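Local coordinates for protein PEPTIDE N-myristoyltransferase (Saccharomyces cerevisiae, PDB 1IIC) that catalyses the transfer of myristate from myristoyl-CoA to the N-terminal glycine of peptide and protein substrates, at residues A[240-245]-A[288-293]; A[229-234]-A[280-285]; A[320-325]-A[338-343]. All blocks are in the same frame, centred on the assembly; numbering follows the deposited sequence.

Contact 1: residues A[240-245]-A[288-293]; sequences FELFKR and GKITDF
Leu242 and Phe243, on one flank of helix 236-247, pack against Ile290, Thr291, Asp292 and Phe293 at the start of strand 290-303, forming a helix-on-sheet layer in the C-terminal half of the enzyme. The local axes approach to 8.9 Å and cross at -63°, and no hydrogen bond links the two segments. Leu242 reaches the strand through one methyl group, CD2. Its CB already points toward the strand, and with CG anti to the backbone N (chi1 170°) the CD2 branch is carried onto it; CD2 lies 3.7 Å from Ile290 O and close to the peptide joining Thr291 to Asp292. The same methyl meets the CG2 branch of Ile290 at 4.2 Å. Further along the strand, the rings of Phe243 and Phe293 cross with their planes at 84°, Phe243 CD1 lying 3.9 Å from Phe293 CE1. Phe265, which meets Phe293 edge-to-face, and Phe261 and Tyr319, which meet Phe243, extend the aromatic cluster.

Between Ile290 and Phe293 the strand carries two consecutive side chains, those of Thr291 and Asp292, that both leave CA away from the helix. Their backbones both pair with Val283 of the adjacent strand, as in a classic beta bulge. On that far side Thr291 OG1 donates to Asp292 OD1 over 2.9 Å, approaching from above the carboxylate plane. The carboxylate is gripped more widely, OD2 by Thr322 OG1 and OD1 by Arg343. Apolar groups thus face the helix while the polar pair is satisfied behind the strand, an amphipathic division characteristic of alpha/beta layer packing in the acetyltransferase-like fold of this family.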
loop_
_atom_site.group_PDB
_atom_site.type_symbol
_atom_site.label_atom_id
_atom_site.label_comp_id
_atom_site.label_asym_id
_atom_site.label_seq_id
_atom_site.Cartn_x
_atom_site.Cartn_y
_atom_site.Cartn_z
ATOM N N PHE A 240 -4.172 13.898 13.705
ATOM C CA PHE A 240 -2.974 13.127 13.988
ATOM C C PHE A 240 -3.077 12.338 15.280
ATOM O O PHE A 240 -2.682 11.175 15.332
ATOM C CB PHE A 240 -1.766 14.058 14.060
ATOM C CG PHE A 240 -0.465 13.350 14.328
ATOM C CD1 PHE A 240 0.134 12.566 13.345
ATOM C CD2 PHE A 240 0.171 13.483 15.560
ATOM C CE1 PHE A 240 1.349 11.928 13.580
ATOM C CE2 PHE A 240 1.387 12.847 15.806
ATOM C CZ PHE A 240 1.978 12.066 14.808
ATOM N N GLU A 241 -3.601 12.974 16.325
ATOM C CA GLU A 241 -3.734 12.316 17.616
ATOM C C GLU A 241 -4.844 11.269 17.541
ATOM O O GLU A 241 -4.735 10.188 18.113
ATOM C CB GLU A 241 -4.042 13.353 18.701
ATOM C CG GLU A 241 -3.399 13.041 20.041
ATOM C CD GLU A 241 -1.886 13.220 20.033
ATOM O OE1 GLU A 241 -1.197 12.504 20.790
ATOM O OE2 GLU A 241 -1.381 14.087 19.287
ATOM N N LEU A 242 -5.922 11.600 16.842
ATOM C CA LEU A 242 -7.029 10.661 16.680
ATOM C C LEU A 242 -6.510 9.419 15.950
ATOM O O LEU A 242 -6.811 8.290 16.321
ATOM C CB LEU A 242 -8.147 11.299 15.849
ATOM C CG LEU A 242 -9.266 10.356 15.387
ATOM C CD1 LEU A 242 -9.988 9.787 16.589
ATOM C CD2 LEU A 242 -10.241 11.116 14.480
ATOM N N PHE A 243 -5.721 9.650 14.909
ATOM C CA PHE A 243 -5.165 8.561 14.107
ATOM C C PHE A 243 -4.262 7.659 14.936
ATOM O O PHE A 243 -4.463 6.447 14.986
ATOM C CB PHE A 243 -4.379 9.123 12.923
ATOM C CG PHE A 243 -3.773 8.069 12.052
ATOM C CD1 PHE A 243 -4.581 7.206 11.314
ATOM C CD2 PHE A 243 -2.394 7.915 11.989
ATOM C CE1 PHE A 243 -4.020 6.206 10.530
ATOM C CE2 PHE A 243 -1.826 6.918 11.206
ATOM C CZ PHE A 243 -2.640 6.061 10.477
ATOM N N LYS A 244 -3.271 8.267 15.582
ATOM C CA LYS A 244 -2.329 7.541 16.426
ATOM C C LYS A 244 -3.054 6.721 17.482
ATOM O O LYS A 244 -2.692 5.578 17.763
ATOM C CB LYS A 244 -1.378 8.528 17.116
ATOM C CG LYS A 244 -0.547 7.906 18.227
ATOM C CD LYS A 244 0.397 8.920 18.881
ATOM C CE LYS A 244 1.189 8.269 20.019
ATOM N NZ LYS A 244 2.183 9.195 20.650
ATOM N N ARG A 245 -4.078 7.323 18.072
ATOM C CA ARG A 245 -4.846 6.669 19.109
ATOM C C ARG A 245 -5.520 5.418 18.554
ATOM O O ARG A 245 -5.378 4.323 19.106
ATOM C CB ARG A 245 -5.894 7.641 19.651
ATOM C CG ARG A 245 -6.122 7.554 21.137
ATOM C CD ARG A 245 -6.717 6.222 21.547
ATOM N NE ARG A 245 -7.942 6.413 22.316
ATOM C CZ ARG A 245 -8.026 7.162 23.407
ATOM N NH1 ARG A 245 -6.947 7.791 23.859
ATOM N NH2 ARG A 245 -9.188 7.299 24.036
ATOM N N GLY A 288 -16.292 21.654 17.134
ATOM C CA GLY A 288 -14.962 21.693 16.557
ATOM C C GLY A 288 -14.183 20.395 16.670
ATOM O O GLY A 288 -13.085 20.277 16.133
ATOM N N LYS A 289 -14.745 19.412 17.360
ATOM C CA LYS A 289 -14.061 18.137 17.526
ATOM C C LYS A 289 -14.048 17.273 16.276
ATOM O O LYS A 289 -15.059 17.133 15.590
ATOM C CB LYS A 289 -14.671 17.352 18.691
ATOM C CG LYS A 289 -13.914 17.509 20.022
ATOM C CD LYS A 289 -13.730 18.981 20.442
ATOM C CE LYS A 289 -12.638 19.699 19.627
ATOM N NZ LYS A 289 -12.725 21.183 19.738
ATOM N N ILE A 290 -12.881 16.707 15.980
ATOM C CA ILE A 290 -12.729 15.828 14.829
ATOM C C ILE A 290 -12.819 14.405 15.362
ATOM O O ILE A 290 -11.970 13.958 16.136
ATOM C CB ILE A 290 -11.382 16.059 14.130
ATOM C CG1 ILE A 290 -11.389 17.442 13.477
ATOM C CG2 ILE A 290 -11.131 14.972 13.089
ATOM C CD1 ILE A 290 -10.114 17.787 12.776
ATOM N N THR A 291 -13.867 13.707 14.945
ATOM C CA THR A 291 -14.120 12.350 15.398
ATOM C C THR A 291 -13.887 11.243 14.364
ATOM O O THR A 291 -13.888 10.072 14.721
ATOM C CB THR A 291 -15.569 12.234 15.894
ATOM O OG1 THR A 291 -16.460 12.624 14.840
ATOM C CG2 THR A 291 -15.795 13.144 17.105
ATOM N N ASP A 292 -13.695 11.606 13.098
ATOM C CA ASP A 292 -13.482 10.614 12.046
ATOM C C ASP A 292 -12.474 11.077 11.005
ATOM O O ASP A 292 -12.267 12.269 10.797
ATOM C CB ASP A 292 -14.805 10.274 11.338
ATOM C CG ASP A 292 -15.866 9.772 12.294
ATOM O OD1 ASP A 292 -16.638 10.604 12.818
ATOM O OD2 ASP A 292 -15.916 8.550 12.537
ATOM N N PHE A 293 -11.855 10.116 10.341
ATOM C CA PHE A 293 -10.852 10.411 9.337
ATOM C C PHE A 293 -10.688 9.209 8.431
ATOM O O PHE A 293 -10.644 8.080 8.901
ATOM C CB PHE A 293 -9.519 10.734 10.025
ATOM C CG PHE A 293 -8.309 10.545 9.151
ATOM C CD1 PHE A 293 -7.443 9.475 9.363
ATOM C CD2 PHE A 293 -8.033 11.428 8.115
ATOM C CE1 PHE A 293 -6.324 9.289 8.557
ATOM C CE2 PHE A 293 -6.915 11.249 7.301
ATOM C CZ PHE A 293 -6.060 10.176 7.523
#

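Contact 2: residues A[229-234]-A[280-285]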
loop_
_atom_site.group_PDB
_atom_site.type_symbol
_atom_site.label_atom_id
_atom_site.label_comp_id
_atom_site.label_asym_id
_atom_site.label_seq_id
_atom_site.Cartn_x
_atom_site.Cartn_y
_atom_site.Cartn_z
ATOM N N ARG A 229 -15.979 16.517 5.728
ATOM C CA ARG A 229 -15.420 17.489 4.791
ATOM C C ARG A 229 -13.971 17.095 4.488
ATOM O O ARG A 229 -13.474 16.112 5.031
ATOM C CB ARG A 229 -15.472 18.902 5.388
ATOM C CG ARG A 229 -14.588 19.094 6.607
ATOM C CD ARG A 229 -14.652 20.524 7.103
ATOM N NE ARG A 229 -14.016 20.694 8.412
ATOM C CZ ARG A 229 -12.714 20.582 8.637
ATOM N NH1 ARG A 229 -11.877 20.300 7.644
ATOM N NH2 ARG A 229 -12.248 20.747 9.864
ATOM N N LYS A 230 -13.303 17.855 3.624
ATOM C CA LYS A 230 -11.915 17.571 3.273
ATOM C C LYS A 230 -10.978 17.911 4.414
ATOM O O LYS A 230 -11.254 18.808 5.201
ATOM C CB LYS A 230 -11.489 18.383 2.054
ATOM C CG LYS A 230 -12.232 18.048 0.778
ATOM C CD LYS A 230 -11.676 18.855 -0.366
ATOM C CE LYS A 230 -12.423 18.570 -1.653
ATOM N NZ LYS A 230 -11.828 19.337 -2.779
ATOM N N LEU A 231 -9.866 17.188 4.499
ATOM C CA LEU A 231 -8.863 17.438 5.534
ATOM C C LEU A 231 -8.127 18.736 5.202
ATOM O O LEU A 231 -7.868 19.018 4.036
ATOM C CB LEU A 231 -7.854 16.285 5.581
ATOM C CG LEU A 231 -6.560 16.536 6.352
ATOM C CD1 LEU A 231 -6.863 16.696 7.831
ATOM C CD2 LEU A 231 -5.607 15.389 6.127
ATOM N N LYS A 232 -7.791 19.519 6.227
ATOM C CA LYS A 232 -7.077 20.778 6.037
ATOM C C LYS A 232 -5.946 20.825 7.039
ATOM O O LYS A 232 -5.999 20.145 8.057
ATOM C CB LYS A 232 -8.014 21.967 6.266
ATOM C CG LYS A 232 -9.297 21.902 5.457
ATOM C CD LYS A 232 -10.308 22.941 5.929
ATOM C CE LYS A 232 -11.667 22.723 5.269
ATOM N NZ LYS A 232 -12.653 23.760 5.696
ATOM N N LYS A 233 -4.926 21.631 6.747
ATOM C CA LYS A 233 -3.770 21.758 7.633
ATOM C C LYS A 233 -4.197 22.133 9.049
ATOM O O LYS A 233 -3.615 21.671 10.026
ATOM C CB LYS A 233 -2.802 22.810 7.088
ATOM N N GLU A 234 -5.224 22.968 9.157
ATOM C CA GLU A 234 -5.738 23.391 10.455
ATOM C C GLU A 234 -6.137 22.184 11.310
ATOM O O GLU A 234 -6.078 22.243 12.535
ATOM C CB GLU A 234 -6.974 24.285 10.270
ATOM C CG GLU A 234 -6.749 25.574 9.473
ATOM C CD GLU A 234 -6.331 25.326 8.031
ATOM O OE1 GLU A 234 -7.058 24.609 7.311
ATOM O OE2 GLU A 234 -5.275 25.856 7.616
ATOM N N SER A 280 -8.043 12.894 1.356
ATOM C CA SER A 280 -8.298 12.713 2.784
ATOM C C SER A 280 -9.493 13.525 3.289
ATOM O O SER A 280 -9.654 14.702 2.942
ATOM C CB SER A 280 -7.055 13.079 3.584
ATOM O OG SER A 280 -5.974 12.220 3.252
ATOM N N TYR A 281 -10.315 12.883 4.117
ATOM C CA TYR A 281 -11.514 13.501 4.677
ATOM C C TYR A 281 -11.582 13.381 6.183
ATOM O O TYR A 281 -10.991 12.492 6.786
ATOM C CB TYR A 281 -12.761 12.878 4.047
ATOM C CG TYR A 281 -12.700 12.957 2.553
ATOM C CD1 TYR A 281 -11.936 12.046 1.830
ATOM C CD2 TYR A 281 -13.289 14.022 1.867
ATOM C CE1 TYR A 281 -11.744 12.193 0.465
ATOM C CE2 TYR A 281 -13.101 14.180 0.493
ATOM C CZ TYR A 281 -12.319 13.256 -0.197
ATOM O OH TYR A 281 -12.084 13.407 -1.541
ATOM N N VAL A 282 -12.334 14.291 6.779
ATOM C CA VAL A 282 -12.491 14.345 8.216
ATOM C C VAL A 282 -13.952 14.633 8.540
ATOM O O VAL A 282 -14.701 15.110 7.692
ATOM C CB VAL A 282 -11.597 15.477 8.792
ATOM C CG1 VAL A 282 -12.134 15.956 10.113
ATOM C CG2 VAL A 282 -10.165 14.984 8.950
ATOM N N VAL A 283 -14.362 14.299 9.757
ATOM C CA VAL A 283 -15.715 14.591 10.205
ATOM C C VAL A 283 -15.535 15.486 11.424
ATOM O O VAL A 283 -14.863 15.109 12.386
ATOM C CB VAL A 283 -16.500 13.324 10.613
ATOM C CG1 VAL A 283 -17.844 13.727 11.209
ATOM C CG2 VAL A 283 -16.730 12.422 9.400
ATOM N N GLU A 284 -16.116 16.681 11.365
ATOM C CA GLU A 284 -16.024 17.644 12.459
ATOM C C GLU A 284 -17.389 17.913 13.110
ATOM O O GLU A 284 -18.360 18.231 12.429
ATOM C CB GLU A 284 -15.430 18.957 11.935
ATOM C CG GLU A 284 -15.425 20.074 12.950
ATOM C CD GLU A 284 -14.763 21.332 12.437
ATOM O OE1 GLU A 284 -15.112 21.777 11.319
ATOM O OE2 GLU A 284 -13.903 21.878 13.161
ATOM N N GLN A 285 -17.452 17.782 14.430
ATOM C CA GLN A 285 -18.690 18.012 15.171
ATOM C C GLN A 285 -18.874 19.500 15.490
ATOM O O GLN A 285 -17.906 20.260 15.545
ATOM C CB GLN A 285 -18.687 17.197 16.464
ATOM C CG GLN A 285 -18.479 15.691 16.272
ATOM C CD GLN A 285 -19.444 15.070 15.269
ATOM O OE1 GLN A 285 -20.591 15.499 15.141
ATOM N NE2 GLN A 285 -18.983 14.041 14.563
HETATM O O HOH W 1 -17.021 21.375 9.409
#
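Arg229 and Lys230 pair with Val282 and Tyr281 in an antiparallel arrangement that adds the short strand 228-230 to strand 278-284 of the mixed sheet. Arg229 and Val282 form the hydrogen-bonded pair: Arg229 N donates to Val282 O over 2.7 Å, and Val282 N returns a bond to Arg229 O over 2.8 Å. Past the strand end, Leu231 N reaches Ser280 O at 2.9 Å.

With Arg229 CG between the backbone N and the carbonyl carbon (chi1 66°), the extended chain carries the guanidinium to Glu284. In the salt bridge Arg229 NE donates to Glu284 OE1 over 3.3 Å; the oxygen lies near the guanidinium plane, whereas NE stands 54° out of the carboxylate plane. NH2 adds a weak bond to the same oxygen and pairs with Asp235, while a water donates to Glu284 OE1 and accepts a weak bond from Arg229 NE. With an alanine here, Glu284 and Asp235 would probably lose the cation they share.

Among apolar contacts, Leu231 divides its methyl groups: CD1 meets Val282 CG2 at 3.9 Å, CD2 meets Ser280 CB at 3.7 Å. Lys230 runs alongside the Tyr281 ring, pointing the same way, with Lys230 CG 4.0 Å from Tyr281 CE2.

Contact 3: residues A[320-325]-A[338-343]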
loop_
_atom_site.group_PDB
_atom_site.type_symbol
_atom_site.label_atom_id
_atom_site.label_comp_id
_atom_site.label_asym_id
_atom_site.label_seq_id
_atom_site.Cartn_x
_atom_site.Cartn_y
_atom_site.Cartn_z
ATOM N N TYR A 320 -7.326 5.367 7.915
ATOM C CA TYR A 320 -8.520 5.946 8.512
ATOM C C TYR A 320 -8.487 5.796 10.029
ATOM O O TYR A 320 -7.625 5.108 10.582
ATOM C CB TYR A 320 -9.776 5.283 7.938
ATOM C CG TYR A 320 -9.912 3.804 8.222
ATOM C CD1 TYR A 320 -10.245 3.340 9.503
ATOM C CD2 TYR A 320 -9.747 2.862 7.197
ATOM C CE1 TYR A 320 -10.417 1.975 9.752
ATOM C CE2 TYR A 320 -9.915 1.492 7.438
ATOM C CZ TYR A 320 -10.250 1.057 8.718
ATOM O OH TYR A 320 -10.416 -0.295 8.961
ATOM N N ALA A 321 -9.430 6.454 10.696
ATOM C CA ALA A 321 -9.518 6.412 12.144
ATOM C C ALA A 321 -10.835 7.027 12.602
ATOM O O ALA A 321 -11.386 7.904 11.939
ATOM C CB ALA A 321 -8.347 7.172 12.758
ATOM N N THR A 322 -11.328 6.565 13.745
ATOM C CA THR A 322 -12.582 7.057 14.301
ATOM C C THR A 322 -12.573 6.803 15.804
ATOM O O THR A 322 -11.865 5.921 16.270
ATOM C CB THR A 322 -13.794 6.331 13.637
ATOM O OG1 THR A 322 -15.022 6.817 14.191
ATOM C CG2 THR A 322 -13.700 4.831 13.839
ATOM N N ASP A 323 -13.336 7.587 16.562
ATOM C CA ASP A 323 -13.405 7.405 18.013
ATOM C C ASP A 323 -14.642 6.601 18.414
ATOM O O ASP A 323 -14.946 6.473 19.599
ATOM C CB ASP A 323 -13.437 8.757 18.735
ATOM C CG ASP A 323 -14.625 9.632 18.318
ATOM O OD1 ASP A 323 -15.580 9.129 17.679
ATOM O OD2 ASP A 323 -14.600 10.841 18.643
ATOM N N ALA A 324 -15.340 6.052 17.421
ATOM C CA ALA A 324 -16.558 5.282 17.661
ATOM C C ALA A 324 -16.497 4.261 18.798
ATOM O O ALA A 324 -17.518 3.986 19.426
ATOM C CB ALA A 324 -17.000 4.589 16.374
ATOM N N ASP A 325 -15.329 3.682 19.065
ATOM C CA ASP A 325 -15.245 2.701 20.142
ATOM C C ASP A 325 -14.302 3.086 21.282
ATOM O O ASP A 325 -13.974 2.248 22.132
ATOM C CB ASP A 325 -14.870 1.310 19.587
ATOM C CG ASP A 325 -13.392 1.181 19.221
ATOM O OD1 ASP A 325 -12.598 2.115 19.481
ATOM O OD2 ASP A 325 -13.021 0.115 18.674
ATOM N N LYS A 338 -19.757 -3.537 17.660
ATOM C CA LYS A 338 -20.987 -3.062 17.031
ATOM C C LYS A 338 -20.942 -1.555 16.758
ATOM O O LYS A 338 -21.314 -1.099 15.675
ATOM C CB LYS A 338 -22.202 -3.373 17.901
ATOM C CG LYS A 338 -23.507 -3.064 17.200
ATOM C CD LYS A 338 -24.689 -3.087 18.145
ATOM C CE LYS A 338 -25.966 -2.680 17.406
ATOM N NZ LYS A 338 -27.093 -2.518 18.345
ATOM N N ALA A 339 -20.499 -0.782 17.742
ATOM C CA ALA A 339 -20.410 0.655 17.563
ATOM C C ALA A 339 -19.434 1.013 16.432
ATOM O O ALA A 339 -19.731 1.880 15.613
ATOM C CB ALA A 339 -19.979 1.314 18.863
ATOM N N LEU A 340 -18.278 0.344 16.392
ATOM C CA LEU A 340 -17.255 0.583 15.365
ATOM C C LEU A 340 -17.744 0.182 13.971
ATOM O O LEU A 340 -17.535 0.907 12.995
ATOM C CB LEU A 340 -15.981 -0.209 15.679
ATOM C CG LEU A 340 -14.586 0.273 15.214
ATOM C CD1 LEU A 340 -13.809 -0.914 14.675
ATOM C CD2 LEU A 340 -14.666 1.372 14.166
ATOM N N LYS A 341 -18.396 -0.973 13.881
ATOM C CA LYS A 341 -18.895 -1.457 12.603
ATOM C C LYS A 341 -19.909 -0.505 11.972
ATOM O O LYS A 341 -19.872 -0.254 10.769
ATOM C CB LYS A 341 -19.534 -2.838 12.754
ATOM C CG LYS A 341 -20.084 -3.305 11.436
ATOM C CD LYS A 341 -20.838 -4.599 11.505
ATOM C CE LYS A 341 -21.217 -5.016 10.092
ATOM N NZ LYS A 341 -22.315 -6.017 10.071
ATOM N N THR A 342 -20.821 0.018 12.785
ATOM C CA THR A 342 -21.828 0.942 12.287
ATOM C C THR A 342 -21.190 2.227 11.764
ATOM O O THR A 342 -21.624 2.768 10.753
ATOM C CB THR A 342 -22.857 1.300 13.379
ATOM O OG1 THR A 342 -23.553 0.118 13.775
ATOM C CG2 THR A 342 -23.889 2.313 12.844
ATOM N N ARG A 343 -20.154 2.710 12.444
ATOM C CA ARG A 343 -19.500 3.942 12.011
ATOM C C ARG A 343 -18.665 3.736 10.742
ATOM O O ARG A 343 -18.722 4.537 9.810
ATOM C CB ARG A 343 -18.626 4.495 13.137
ATOM C CG ARG A 343 -18.144 5.910 12.906
ATOM C CD ARG A 343 -19.319 6.828 12.574
ATOM N NE ARG A 343 -18.950 8.235 12.600
ATOM C CZ ARG A 343 -19.793 9.232 12.356
ATOM N NH1 ARG A 343 -21.067 8.975 12.058
ATOM N NH2 ARG A 343 -19.369 10.489 12.443
#
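Ala324, two residues on from Thr322 of strand 311-322, brings its backbone against helix 334-357, its CA lying 5.3 Å from that of Leu340. The small side chain permits this approach: Ala324 CB sits on the helix surface 3.6 Å from Arg343 CB, and Ala324 O lies against the methyl group of Ala339. No hydrogen bond joins the segments, so the fit rests on van der Waals contact.

Thr322 uses its two branches on different partners. With OG1 anti to the backbone N (chi1 180°), CG2 falls between the backbone N and the carbonyl carbon and meets Leu340 CD2 at 3.6 Å, while OG1 rests 3.5 Å from Arg343 CG. The hydroxyl has its main polar partner in Asp292 OD2 on the neighbouring strand. Leu340 also runs alongside Asp325, its CG lying 3.8 Å from Asp325 OD2; the carboxylate is paired through OD1 with Arg249.

Arg343 CB and CG lie against Ala324 and Thr322, and the bend at the second torsion (chi2 52°) turns the chain from CD onward. Its guanidinium then spans two acids, NH1 pairing with Glu346 and NH2 with Asp292 OD1. Asp292 thereby links strand 290-303 both to Thr322 and to the helix. The contact packs the first strand of a beta-alpha-beta unit against its helix, which leads on to the parallel strand 362-366.

In the fold
Following the chain, strand 228-230 opens contact 2 and helix 236-247 opens contact 1 almost at once. Contact 2 closes when strand 278-284 returns to 228-230, and contact 1 closes just after the next turn, on strand 290-303; the two loops therefore cross. Thr291 joins them, its N bonding to Val283 O and its OG1 to Gln285 NE2. Contact 3 follows in series, closing a much shorter loop between strand 311-322 and helix 334-357. It meets contact 1 between adjacent strands, where Phe293 O bonds to Ala321 N. Together the three tie one edge strand and two helices to the same mixed sheet.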